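Local coordinates for uncharacterized protein (Bacteroides caccae, PDB 4L7A), which is of unknown function but is probably a zinc-dependent metallopeptidase that hydrolyses peptide bonds, at residues N53-D58 / G98-D103; I94-S99 / V118-G123; E180-G185 / T219-K224. One frame throughout, in Å; residues are numbered along the deposited sequence. Where two conformers were deposited one is given.

Interaction 1. Residues N53-D58 / G98-D103; sequences NLVPTD and GSASWD
Asn53 reaches from one loop across the start of another, and each part of its side chain has a neighbour there. Asn53 CB lies 3.8 Å from Ser99 OG. CG and OD1 come next and lie against the methyl of Ala100, with Asn53 CG 4.0 Å from Ala100 CB. At the tip, ND2 bonds twice. Asn53 ND2 donates to Ser99 OG at 3.3 Å, with the acceptor close to the amide plane. It also gives a weak, bent bond to Asp103 OD1, at 135°; amide and carboxylate cross obliquely, their planes 26° apart. Ser99 OG passes the chain of bonds on by donating to Ser101 O.

The backbones meet in a single beta bridge of Leu54 with Ser99. Ala100 N donates to Asn53 O at 2.9 Å, in the carbonyl plane. Val55 N gives a weak bond to Gly98 O at 3.4 Å. Val55 CG2 rests 3.5 Å from Ser99 N. The carbonyls of Val55 and Pro56 crowd Gly98, leaving no room there for a side chain. One water donates to Val55 O and Thr57 OG1 and accepts from Gly98 N.

This is a surface contact between two connecting loops. Segment 98-103 leaves strand 93-98. Segment 53-58 runs into helix 59-81, where Asp58 is the N-cap and its OD1 accepts from Leu61 N.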
ATOM      1  N   ASN A  53     -15.309  17.604  -3.588  1.00 23.72           N
ATOM      2  CA  ASN A  53     -13.981  17.673  -3.049  1.00 24.69           C
ATOM      3  C   ASN A  53     -12.812  17.875  -3.995  1.00 24.13           C
ATOM      4  O   ASN A  53     -11.686  18.038  -3.535  1.00 23.29           O
ATOM      5  CB  ASN A  53     -13.697  16.428  -2.250  1.00 27.33           C
ATOM      6  CG  ASN A  53     -13.795  16.681  -0.802  1.00 31.66           C
ATOM      7  OD1 ASN A  53     -14.691  17.431  -0.357  1.00 29.74           O
ATOM      8  ND2 ASN A  53     -12.861  16.069  -0.014  1.00 36.19           N
ATOM      9  N   LEU A  54     -13.039  17.763  -5.296  1.00 23.07           N
ATOM     10  CA  LEU A  54     -11.960  17.937  -6.252  1.00 22.82           C
ATOM     11  C   LEU A  54     -11.374  19.374  -6.149  1.00 23.24           C
ATOM     12  O   LEU A  54     -12.123  20.340  -6.092  1.00 20.39           O
ATOM     13  CB  LEU A  54     -12.493  17.758  -7.654  1.00 22.45           C
ATOM     14  CG  LEU A  54     -11.420  17.776  -8.746  1.00 23.06           C
ATOM     15  CD1 LEU A  54     -10.460  16.636  -8.573  1.00 21.64           C
ATOM     16  CD2 LEU A  54     -12.109  17.638 -10.125  1.00 23.91           C
ATOM     17  N   VAL A  55     -10.050  19.452  -6.091  1.00 23.93           N
ATOM     18  CA  VAL A  55      -9.276  20.711  -6.158  1.00 25.38           C
ATOM     19  C   VAL A  55      -8.089  20.478  -7.126  1.00 25.82           C
ATOM     20  O   VAL A  55      -7.750  19.338  -7.424  1.00 23.60           O
ATOM     21  CB  VAL A  55      -8.719  21.147  -4.771  1.00 26.21           C
ATOM     22  CG1 VAL A  55      -9.837  21.422  -3.794  1.00 28.34           C
ATOM     23  CG2 VAL A  55      -7.761  20.096  -4.167  1.00 27.16           C
ATOM     24  N   PRO A  56      -7.483  21.556  -7.638  1.00 25.71           N
ATOM     25  CA  PRO A  56      -6.330  21.356  -8.489  1.00 26.04           C
ATOM     26  C   PRO A  56      -5.241  20.528  -7.789  1.00 25.90           C
ATOM     27  O   PRO A  56      -5.030  20.627  -6.576  1.00 23.36           O
ATOM     28  CB  PRO A  56      -5.846  22.783  -8.748  1.00 25.72           C
ATOM     29  CG  PRO A  56      -7.060  23.594  -8.630  1.00 26.54           C
ATOM     30  CD  PRO A  56      -7.808  22.980  -7.478  1.00 26.30           C
ATOM     31  N   THR A  57      -4.575  19.703  -8.566  1.00 26.22           N
ATOM     32  CA  THR A  57      -3.519  18.851  -8.060  1.00 26.48           C
ATOM     33  C   THR A  57      -2.303  19.713  -7.791  1.00 27.18           C
ATOM     34  O   THR A  57      -1.802  20.336  -8.700  1.00 27.72           O
ATOM     35  CB  THR A  57      -3.205  17.763  -9.117  1.00 26.27           C
ATOM     36  OG1 THR A  57      -4.430  17.017  -9.371  1.00 26.56           O
ATOM     37  CG2 THR A  57      -2.121  16.824  -8.645  1.00 24.66           C
ATOM     38  N   ASP A  58      -1.828  19.739  -6.544  1.00 26.56           N
ATOM     39  CA  ASP A  58      -0.687  20.575  -6.120  1.00 25.77           C
ATOM     40  C   ASP A  58       0.606  19.973  -6.678  1.00 24.71           C
ATOM     41  O   ASP A  58       0.944  18.831  -6.375  1.00 22.96           O
ATOM     42  CB  ASP A  58      -0.710  20.591  -4.576  1.00 27.66           C
ATOM     43  CG  ASP A  58       0.502  21.302  -3.903  1.00 30.62           C
ATOM     44  OD1 ASP A  58       1.635  21.377  -4.416  1.00 29.03           O
ATOM     45  OD2 ASP A  58       0.305  21.713  -2.723  1.00 34.50           O
ATOM     46  N   GLY A  98      -6.031  15.815  -6.818  1.00 22.84           N
ATOM     47  CA  GLY A  98      -6.154  16.686  -5.630  1.00 23.11           C
ATOM     48  C   GLY A  98      -7.510  16.581  -4.924  1.00 23.02           C
ATOM     49  O   GLY A  98      -8.543  16.494  -5.571  1.00 21.85           O
ATOM     50  N   SER A  99      -7.482  16.615  -3.588  1.00 23.78           N
ATOM     51  CA  SER A  99      -8.679  16.629  -2.792  0.50 23.71           C
ATOM     52  C   SER A  99      -8.639  17.642  -1.652  1.00 23.57           C
ATOM     53  O   SER A  99      -7.588  17.877  -1.052  1.00 21.64           O
ATOM     54  CB  SER A  99      -8.878  15.246  -2.208  0.50 24.79           C
ATOM     55  OG  SER A  99     -10.162  15.138  -1.637  0.50 23.85           O
ATOM     56  N   ALA A 100      -9.798  18.238  -1.375  1.00 23.91           N
ATOM     57  CA  ALA A 100      -9.969  19.226  -0.348  1.00 23.99           C
ATOM     58  C   ALA A 100      -9.715  18.667   1.046  1.00 24.51           C
ATOM     59  O   ALA A 100      -9.265  19.392   1.884  1.00 24.28           O
ATOM     60  CB  ALA A 100     -11.342  19.824  -0.420  1.00 24.51           C
ATOM     61  N   SER A 101      -9.962  17.375   1.258  1.00 24.92           N
ATOM     62  CA  SER A 101      -9.687  16.726   2.530  0.50 25.54           C
ATOM     63  C   SER A 101      -9.557  15.216   2.370  1.00 25.82           C
ATOM     64  O   SER A 101      -9.707  14.673   1.244  1.00 23.87           O
ATOM     65  CB  SER A 101     -10.798  17.032   3.531  0.50 26.63           C
ATOM     66  OG  SER A 101     -10.415  16.637   4.835  0.50 27.61           O
ATOM     67  N   TRP A 102      -9.296  14.559   3.498  1.00 27.65           N
ATOM     68  CA  TRP A 102      -9.201  13.108   3.585  1.00 33.84           C
ATOM     69  C   TRP A 102     -10.539  12.436   3.826  1.00 37.67           C
ATOM     70  O   TRP A 102     -10.632  11.220   3.735  1.00 37.31           O
ATOM     71  CB  TRP A 102      -8.288  12.706   4.739  1.00 37.34           C
ATOM     72  CG  TRP A 102      -8.843  12.974   6.092  1.00 42.46           C
ATOM     73  CD1 TRP A 102      -9.739  12.200   6.791  1.00 44.06           C
ATOM     74  CD2 TRP A 102      -8.511  14.063   6.935  1.00 46.48           C
ATOM     75  NE1 TRP A 102     -10.017  12.775   7.994  1.00 51.19           N
ATOM     76  CE2 TRP A 102      -9.274  13.921   8.118  1.00 50.69           C
ATOM     77  CE3 TRP A 102      -7.668  15.166   6.800  1.00 54.12           C
ATOM     78  CZ2 TRP A 102      -9.201  14.832   9.175  1.00 55.44           C
ATOM     79  CZ3 TRP A 102      -7.596  16.104   7.865  1.00 59.53           C
ATOM     80  CH2 TRP A 102      -8.359  15.918   9.034  1.00 60.56           C
ATOM     81  N   ASP A 103     -11.563  13.231   4.141  1.00 40.29           N
ATOM     82  CA  ASP A 103     -12.868  12.717   4.601  1.00 42.76           C
ATOM     83  C   ASP A 103     -13.695  11.895   3.580  1.00 39.70           C
ATOM     84  O   ASP A 103     -14.534  11.137   3.987  1.00 39.19           O
ATOM     85  CB  ASP A 103     -13.735  13.872   5.175  1.00 45.50           C
ATOM     86  CG  ASP A 103     -14.183  14.876   4.099  1.00 49.13           C
ATOM     87  OD1 ASP A 103     -13.657  14.867   2.958  1.00 53.09           O
ATOM     88  OD2 ASP A 103     -15.054  15.718   4.389  1.00 58.69           O
TER
HETATM   89  O   HOH W   1      -6.847  17.681  -9.214  1.00 33.46           O

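Interaction 2. Residues I94-S99 / V118-G123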
ATOM      1  N   ILE A  94      -0.273   4.862 -11.642  1.00 22.17           N
ATOM      2  CA  ILE A  94      -0.543   5.586 -10.402  1.00 21.58           C
ATOM      3  C   ILE A  94      -1.035   6.983 -10.827  1.00 24.15           C
ATOM      4  O   ILE A  94      -0.419   7.587 -11.725  1.00 25.89           O
ATOM      5  CB  ILE A  94       0.678   5.647  -9.503  1.00 20.13           C
ATOM      6  CG1 ILE A  94       1.069   4.257  -9.026  1.00 20.26           C
ATOM      7  CG2 ILE A  94       0.379   6.448  -8.263  1.00 20.83           C
ATOM      8  CD1 ILE A  94       2.468   4.170  -8.458  1.00 19.28           C
ATOM      9  N   HIS A  95      -2.203   7.431 -10.332  1.00 23.02           N
ATOM     10  CA  HIS A  95      -2.698   8.792 -10.649  1.00 23.48           C
ATOM     11  C   HIS A  95      -2.727   9.536  -9.356  1.00 20.96           C
ATOM     12  O   HIS A  95      -3.167   8.976  -8.373  1.00 20.37           O
ATOM     13  CB  HIS A  95      -4.145   8.785 -11.109  1.00 26.61           C
ATOM     14  CG  HIS A  95      -4.337   8.312 -12.504  1.00 31.35           C
ATOM     15  ND1 HIS A  95      -5.577   8.297 -13.112  1.00 40.63           N
ATOM     16  CD2 HIS A  95      -3.457   7.892 -13.440  1.00 32.79           C
ATOM     17  CE1 HIS A  95      -5.459   7.863 -14.359  1.00 38.65           C
ATOM     18  NE2 HIS A  95      -4.178   7.614 -14.582  1.00 40.24           N
ATOM     19  N   LEU A  96      -2.290  10.771  -9.346  1.00 19.46           N
ATOM     20  CA  LEU A  96      -2.504  11.646  -8.203  1.00 18.79           C
ATOM     21  C   LEU A  96      -3.602  12.608  -8.593  1.00 19.14           C
ATOM     22  O   LEU A  96      -3.571  13.186  -9.691  1.00 17.57           O
ATOM     23  CB  LEU A  96      -1.263  12.444  -7.851  1.00 19.59           C
ATOM     24  CG  LEU A  96       0.006  11.691  -7.593  1.00 20.32           C
ATOM     25  CD1 LEU A  96       1.037  12.635  -7.007  1.00 20.45           C
ATOM     26  CD2 LEU A  96      -0.254  10.552  -6.620  1.00 21.43           C
ATOM     27  N   ILE A  97      -4.579  12.754  -7.705  1.00 17.74           N
ATOM     28  CA  ILE A  97      -5.669  13.694  -7.883  1.00 18.32           C
ATOM     29  C   ILE A  97      -5.797  14.524  -6.644  1.00 19.92           C
ATOM     30  O   ILE A  97      -5.695  14.020  -5.528  1.00 20.16           O
ATOM     31  CB  ILE A  97      -6.995  12.981  -8.159  1.00 18.33           C
ATOM     32  CG1 ILE A  97      -6.905  12.243  -9.476  1.00 20.16           C
ATOM     33  CG2 ILE A  97      -8.135  13.932  -8.237  1.00 18.90           C
ATOM     34  CD1 ILE A  97      -8.224  11.408  -9.829  1.00 20.48           C
ATOM     35  N   GLY A  98      -6.031  15.815  -6.818  1.00 22.84           N
ATOM     36  CA  GLY A  98      -6.154  16.686  -5.630  1.00 23.11           C
ATOM     37  C   GLY A  98      -7.510  16.581  -4.924  1.00 23.02           C
ATOM     38  O   GLY A  98      -8.543  16.494  -5.571  1.00 21.85           O
ATOM     39  N   SER A  99      -7.482  16.615  -3.588  1.00 23.78           N
ATOM     40  CA  SER A  99      -8.679  16.629  -2.792  0.50 23.71           C
ATOM     41  C   SER A  99      -8.639  17.642  -1.652  1.00 23.57           C
ATOM     42  O   SER A  99      -7.588  17.877  -1.052  1.00 21.64           O
ATOM     43  CB  SER A  99      -8.878  15.246  -2.208  0.50 24.79           C
ATOM     44  OG  SER A  99     -10.162  15.138  -1.637  0.50 23.85           O
ATOM     45  N   VAL A 118      -3.858   2.526  -9.456  1.00 20.86           N
ATOM     46  CA  VAL A 118      -4.036   3.094  -8.097  1.00 19.74           C
ATOM     47  C   VAL A 118      -4.136   4.617  -8.239  1.00 19.84           C
ATOM     48  O   VAL A 118      -3.278   5.241  -8.858  1.00 20.18           O
ATOM     49  CB  VAL A 118      -2.870   2.756  -7.166  1.00 20.55           C
ATOM     50  CG1 VAL A 118      -3.112   3.267  -5.723  1.00 21.86           C
ATOM     51  CG2 VAL A 118      -2.654   1.275  -7.018  1.00 22.02           C
ATOM     52  N   THR A 119      -5.161   5.199  -7.658  1.00 17.58           N
ATOM     53  CA  THR A 119      -5.313   6.610  -7.628  1.00 19.10           C
ATOM     54  C   THR A 119      -5.187   7.059  -6.204  1.00 19.54           C
ATOM     55  O   THR A 119      -5.824   6.497  -5.338  1.00 20.26           O
ATOM     56  CB  THR A 119      -6.695   7.016  -8.138  1.00 18.95           C
ATOM     57  OG1 THR A 119      -6.803   6.611  -9.504  1.00 19.45           O
ATOM     58  CG2 THR A 119      -6.896   8.511  -8.043  1.00 19.11           C
ATOM     59  N   LEU A 120      -4.355   8.055  -5.956  1.00 19.13           N
ATOM     60  CA  LEU A 120      -4.202   8.591  -4.654  1.00 20.27           C
ATOM     61  C   LEU A 120      -4.735  10.025  -4.643  1.00 21.12           C
ATOM     62  O   LEU A 120      -4.332  10.849  -5.470  1.00 20.90           O
ATOM     63  CB  LEU A 120      -2.749   8.610  -4.262  1.00 22.07           C
ATOM     64  CG  LEU A 120      -1.951   7.322  -4.418  1.00 21.94           C
ATOM     65  CD1 LEU A 120      -0.536   7.567  -4.033  1.00 22.61           C
ATOM     66  CD2 LEU A 120      -2.566   6.267  -3.517  1.00 23.76           C
ATOM     67  N   TYR A 121      -5.587  10.314  -3.662  1.00 19.38           N
ATOM     68  CA  TYR A 121      -6.135  11.623  -3.446  1.00 21.04           C
ATOM     69  C   TYR A 121      -5.261  12.291  -2.388  1.00 21.17           C
ATOM     70  O   TYR A 121      -5.000  11.726  -1.299  1.00 19.32           O
ATOM     71  CB  TYR A 121      -7.618  11.516  -3.019  1.00 22.04           C
ATOM     72  CG  TYR A 121      -8.475  11.040  -4.145  1.00 24.27           C
ATOM     73  CD1 TYR A 121      -8.701   9.708  -4.389  1.00 26.46           C
ATOM     74  CD2 TYR A 121      -9.089  11.962  -4.995  1.00 29.99           C
ATOM     75  CE1 TYR A 121      -9.491   9.304  -5.481  1.00 26.77           C
ATOM     76  CE2 TYR A 121      -9.875  11.580  -6.042  1.00 29.01           C
ATOM     77  CZ  TYR A 121     -10.059  10.254  -6.306  1.00 28.88           C
ATOM     78  OH  TYR A 121     -10.877   9.941  -7.385  1.00 31.44           O
HETATM   79  N   MSE A 122      -4.828  13.508  -2.710  1.00 20.37           N
HETATM   80  CA  MSE A 122      -3.902  14.234  -1.863  1.00 21.79           C
HETATM   81  C   MSE A 122      -4.149  15.731  -1.820  1.00 21.70           C
HETATM   82  O   MSE A 122      -4.808  16.266  -2.672  1.00 22.34           O
HETATM   83  CB  MSE A 122      -2.423  14.000  -2.303  1.00 22.72           C
HETATM   84  CG  MSE A 122      -2.195  13.731  -3.758  1.00 25.21           C
HETATM   85 SE   MSE A 122      -2.455  15.220  -5.021  0.75 28.31          SE
HETATM   86  CE  MSE A 122      -0.760  16.151  -4.823  1.00 28.03           C
ATOM     87  N   GLY A 123      -3.546  16.380  -0.833  1.00 22.37           N
ATOM     88  CA  GLY A 123      -3.624  17.831  -0.659  1.00 23.50           C
ATOM     89  C   GLY A 123      -2.806  18.195   0.562  1.00 23.83           C
ATOM     90  O   GLY A 123      -2.289  17.317   1.249  1.00 21.38           O
TER
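Two parallel strands pair here at the centre of the mixed four-stranded sheet. Strand 38-40 borders 93-98 on the outer side, and antiparallel strand 107-112 borders 115-122. Five backbone hydrogen bonds join the pair. His95 N donates to Val118 O, and His95 O accepts from Leu120 N at 2.8 Å, nearly along the C=O axis. Ile97 repeats the pattern with Leu120 O and Met122 N. Ser99 N closes the run on Met122 O at 2.8 Å, but it sits above the carbonyl plane. CA-H...O contacts lie beside these bonds, such as Tyr121 CA to Ile97 O at 3.2 Å.

A central sheet next to a helix with an HExxH sequence is a zincin feature. Here that sequence lies on helix 131-153, and Tyr138 OH of this helix bonds Tyr121 O.

His95, Ile97, Thr119 and Tyr121 share one face. Ile97 lies alongside Tyr121, with Ile97 CG2 3.7 Å from Tyr121 CE2. The extended branch of Ile97 carries Ile97 CD1 to Thr119 CG2, also at 3.7 Å. The opposite face holds Ile94, Leu96, Val118 and Leu120. There Leu96 CD2 packs 3.9 Å from Leu120 CB, the two side chains pointing the same way. Met122, a selenomethionine, bends at chi2 and chi3, bringing SE within 4.1 Å of Leu96 CB. Leu61, Ser62 and Leu65 of helix 59-81 touch Met122 as well.

Interaction 3. Residues E180-G185 / T219-K224; sequences EVAPLG and TLAGEK
Val181 O is held by two backbone N-H groups, those of Leu184 and Phe186. Leu184 N lies 3.0 Å from Val181 O. Ala182 O, one residue on, accepts from Gly185 N at 2.9 Å. No hydrogen bond crosses between 180-185 and 219-224; they meet by packing.

Ala182 points at the other segment and sets its methyl on the backbone between Leu220 and Ala221. Ala182 CB lies 3.7 Å from Ala221 N. The CB atoms of Leu220 and Ala221 are slightly farther from it. In return, Ala221 CB touches Ala182 O at 3.4 Å, so this carbonyl has an N-H from its own turn and a methyl from the neighbouring helix.

The bonds of Phe186 N to Val181 O and of Gly185 N to Ala182 O make a Schellman motif, which ends the short helix 178-181. Gly185 is its C-prime residue and takes a positive phi of 90°. Beyond the turn, Gly185 O accepts from Lys232 NZ, a second tie to helix 211-244.

That long helix is kinked inside the contact. Gly222 has a phi of 65°, and the N atoms of Glu223 and Lys224 make no bond to the preceding turn. Leu220 O therefore lacks its usual helical donor, Lys224 N, and the Pro183 ring lies beside it, with Pro183 CG 3.5 Å from that oxygen. The next carbonyl is met by a CA-H...O contact, Pro183 CA to Ala221 O, at 3.4 Å and 153°. After the kink, Lys224 CB approaches Pro183 O to 3.6 Å. The rest of the lysine bends at chi2 and leads away from Pro183, while Leu220 reaches Ala182 mainly through its CB.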
ATOM      1  N   GLU A 180     -14.212  -8.160  18.100  1.00 27.70           N
ATOM      2  CA  GLU A 180     -14.861  -9.400  17.707  1.00 28.30           C
ATOM      3  C   GLU A 180     -14.043 -10.287  16.765  1.00 27.03           C
ATOM      4  O   GLU A 180     -14.105 -11.491  16.908  1.00 24.18           O
ATOM      5  CB  GLU A 180     -16.223  -9.127  17.059  1.00 29.97           C
ATOM      6  CG  GLU A 180     -17.019 -10.400  16.705  1.00 32.39           C
ATOM      7  CD  GLU A 180     -18.430 -10.107  16.122  1.00 38.03           C
ATOM      8  OE1 GLU A 180     -18.867  -8.933  16.167  1.00 37.27           O
ATOM      9  OE2 GLU A 180     -19.093 -11.073  15.650  1.00 41.61           O
ATOM     10  N   VAL A 181     -13.320  -9.730  15.778  1.00 24.98           N
ATOM     11  CA  VAL A 181     -12.706 -10.608  14.775  1.00 23.89           C
ATOM     12  C   VAL A 181     -11.309 -11.151  15.135  1.00 22.59           C
ATOM     13  O   VAL A 181     -10.873 -12.189  14.649  1.00 22.76           O
ATOM     14  CB  VAL A 181     -12.699  -9.982  13.378  1.00 23.52           C
ATOM     15  CG1 VAL A 181     -14.146  -9.667  12.972  1.00 24.64           C
ATOM     16  CG2 VAL A 181     -11.790  -8.757  13.305  1.00 22.29           C
ATOM     17  N   ALA A 182     -10.609 -10.424  15.970  1.00 22.34           N
ATOM     18  CA  ALA A 182      -9.268 -10.780  16.348  1.00 22.54           C
ATOM     19  C   ALA A 182      -9.261 -12.107  17.071  1.00 22.54           C
ATOM     20  O   ALA A 182      -8.419 -12.914  16.776  1.00 21.11           O
ATOM     21  CB  ALA A 182      -8.657  -9.669  17.172  1.00 22.09           C
ATOM     22  N   PRO A 183     -10.221 -12.353  18.005  1.00 25.56           N
ATOM     23  CA  PRO A 183     -10.251 -13.668  18.674  1.00 27.74           C
ATOM     24  C   PRO A 183     -10.485 -14.836  17.735  1.00 27.18           C
ATOM     25  O   PRO A 183     -10.206 -15.976  18.115  1.00 30.45           O
ATOM     26  CB  PRO A 183     -11.418 -13.548  19.681  1.00 28.28           C
ATOM     27  CG  PRO A 183     -11.470 -12.149  20.018  1.00 28.38           C
ATOM     28  CD  PRO A 183     -11.134 -11.428  18.684  1.00 26.86           C
ATOM     29  N   LEU A 184     -10.971 -14.548  16.534  1.00 25.21           N
ATOM     30  CA  LEU A 184     -11.177 -15.577  15.506  1.00 24.76           C
ATOM     31  C   LEU A 184      -9.979 -15.679  14.561  1.00 23.54           C
ATOM     32  O   LEU A 184     -10.006 -16.458  13.614  1.00 23.69           O
ATOM     33  CB  LEU A 184     -12.440 -15.279  14.662  1.00 25.35           C
ATOM     34  CG  LEU A 184     -13.692 -14.914  15.431  1.00 26.88           C
ATOM     35  CD1 LEU A 184     -14.778 -14.483  14.458  1.00 27.92           C
ATOM     36  CD2 LEU A 184     -14.208 -16.046  16.320  1.00 27.71           C
ATOM     37  N   GLY A 185      -8.924 -14.912  14.805  1.00 22.89           N
ATOM     38  CA  GLY A 185      -7.727 -14.991  13.984  1.00 23.26           C
ATOM     39  C   GLY A 185      -7.725 -14.059  12.783  1.00 22.70           C
ATOM     40  O   GLY A 185      -7.044 -14.301  11.801  1.00 23.29           O
ATOM     41  N   THR A 219      -3.058  -8.782  21.443  1.00 25.51           N
ATOM     42  CA  THR A 219      -3.737  -8.656  22.714  1.00 25.96           C
ATOM     43  C   THR A 219      -5.257  -8.846  22.548  1.00 26.00           C
ATOM     44  O   THR A 219      -5.850  -9.582  23.301  1.00 25.03           O
ATOM     45  CB  THR A 219      -3.454  -7.292  23.344  1.00 26.09           C
ATOM     46  OG1 THR A 219      -2.067  -7.199  23.565  1.00 26.28           O
ATOM     47  CG2 THR A 219      -4.146  -7.119  24.659  1.00 27.56           C
ATOM     48  N   LEU A 220      -5.874  -8.170  21.578  1.00 25.46           N
ATOM     49  CA  LEU A 220      -7.317  -8.307  21.378  1.00 26.03           C
ATOM     50  C   LEU A 220      -7.636  -9.709  20.906  1.00 25.32           C
ATOM     51  O   LEU A 220      -8.716 -10.217  21.150  1.00 24.94           O
ATOM     52  CB  LEU A 220      -7.849  -7.317  20.365  1.00 26.86           C
ATOM     53  CG  LEU A 220      -7.846  -5.852  20.757  1.00 28.58           C
ATOM     54  CD1 LEU A 220      -8.117  -4.940  19.583  1.00 27.28           C
ATOM     55  CD2 LEU A 220      -8.871  -5.600  21.875  1.00 31.36           C
ATOM     56  N   ALA A 221      -6.693 -10.358  20.259  1.00 24.56           N
ATOM     57  CA  ALA A 221      -6.929 -11.741  19.840  1.00 24.70           C
ATOM     58  C   ALA A 221      -7.006 -12.745  20.999  1.00 25.16           C
ATOM     59  O   ALA A 221      -7.739 -13.762  20.906  1.00 24.17           O
ATOM     60  CB  ALA A 221      -5.882 -12.163  18.839  1.00 24.41           C
ATOM     61  N   GLY A 222      -6.290 -12.480  22.102  1.00 27.57           N
ATOM     62  CA  GLY A 222      -6.402 -13.337  23.337  1.00 26.82           C
ATOM     63  C   GLY A 222      -5.888 -14.755  23.040  1.00 27.97           C
ATOM     64  O   GLY A 222      -5.334 -15.026  21.983  1.00 26.29           O
ATOM     65  N   GLU A 223      -6.108 -15.657  23.966  1.00 30.07           N
ATOM     66  CA  GLU A 223      -5.610 -17.007  23.899  1.00 32.10           C
ATOM     67  C   GLU A 223      -6.092 -17.781  22.718  1.00 29.77           C
ATOM     68  O   GLU A 223      -5.387 -18.647  22.276  1.00 29.51           O
ATOM     69  CB  GLU A 223      -6.049 -17.799  25.134  1.00 37.07           C
ATOM     70  CG  GLU A 223      -5.348 -17.440  26.400  1.00 42.57           C
ATOM     71  CD  GLU A 223      -5.866 -18.320  27.549  1.00 49.81           C
ATOM     72  OE1 GLU A 223      -7.004 -18.093  28.016  1.00 51.81           O
ATOM     73  OE2 GLU A 223      -5.153 -19.263  27.939  1.00 53.36           O
ATOM     74  N   LYS A 224      -7.310 -17.541  22.249  1.00 29.83           N
ATOM     75  CA  LYS A 224      -7.810 -18.261  21.044  1.00 32.14           C
ATOM     76  C   LYS A 224      -7.268 -17.748  19.763  1.00 28.52           C
ATOM     77  O   LYS A 224      -6.950 -18.503  18.894  1.00 29.79           O
ATOM     78  CB  LYS A 224      -9.337 -18.124  20.877  1.00 36.67           C
ATOM     79  CG  LYS A 224     -10.096 -18.761  21.973  1.00 40.62           C
ATOM     80  CD  LYS A 224      -9.786 -20.235  22.007  1.00 43.77           C
ATOM     81  CE  LYS A 224     -10.578 -20.927  23.108  1.00 46.59           C
ATOM     82  NZ  LYS A 224     -10.201 -22.328  23.062  1.00 49.48           N
TER

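Interactions 1 and 2 form one continuous patch, with centres 8 Å apart. They share Gly98 and Ser99, where strand 93-98 passes into the loop that packs on 53-58. Packing also joins them: Leu54 CD1 lies 3.6 Å from Ile97 CG2, and Met122 CE lies 3.5 Å from the backbone Asp58 O. Interaction 3 is remote. Its centre is about 38 Å from that of interaction 1 and about 35 Å from that of interaction 2, and it lies on the opposite side of the chain's centre from interaction 2. The HExxH sequence, which probably supplies zinc ligands as in other zincins, is on helix 131-153 and belongs to none of the six segments.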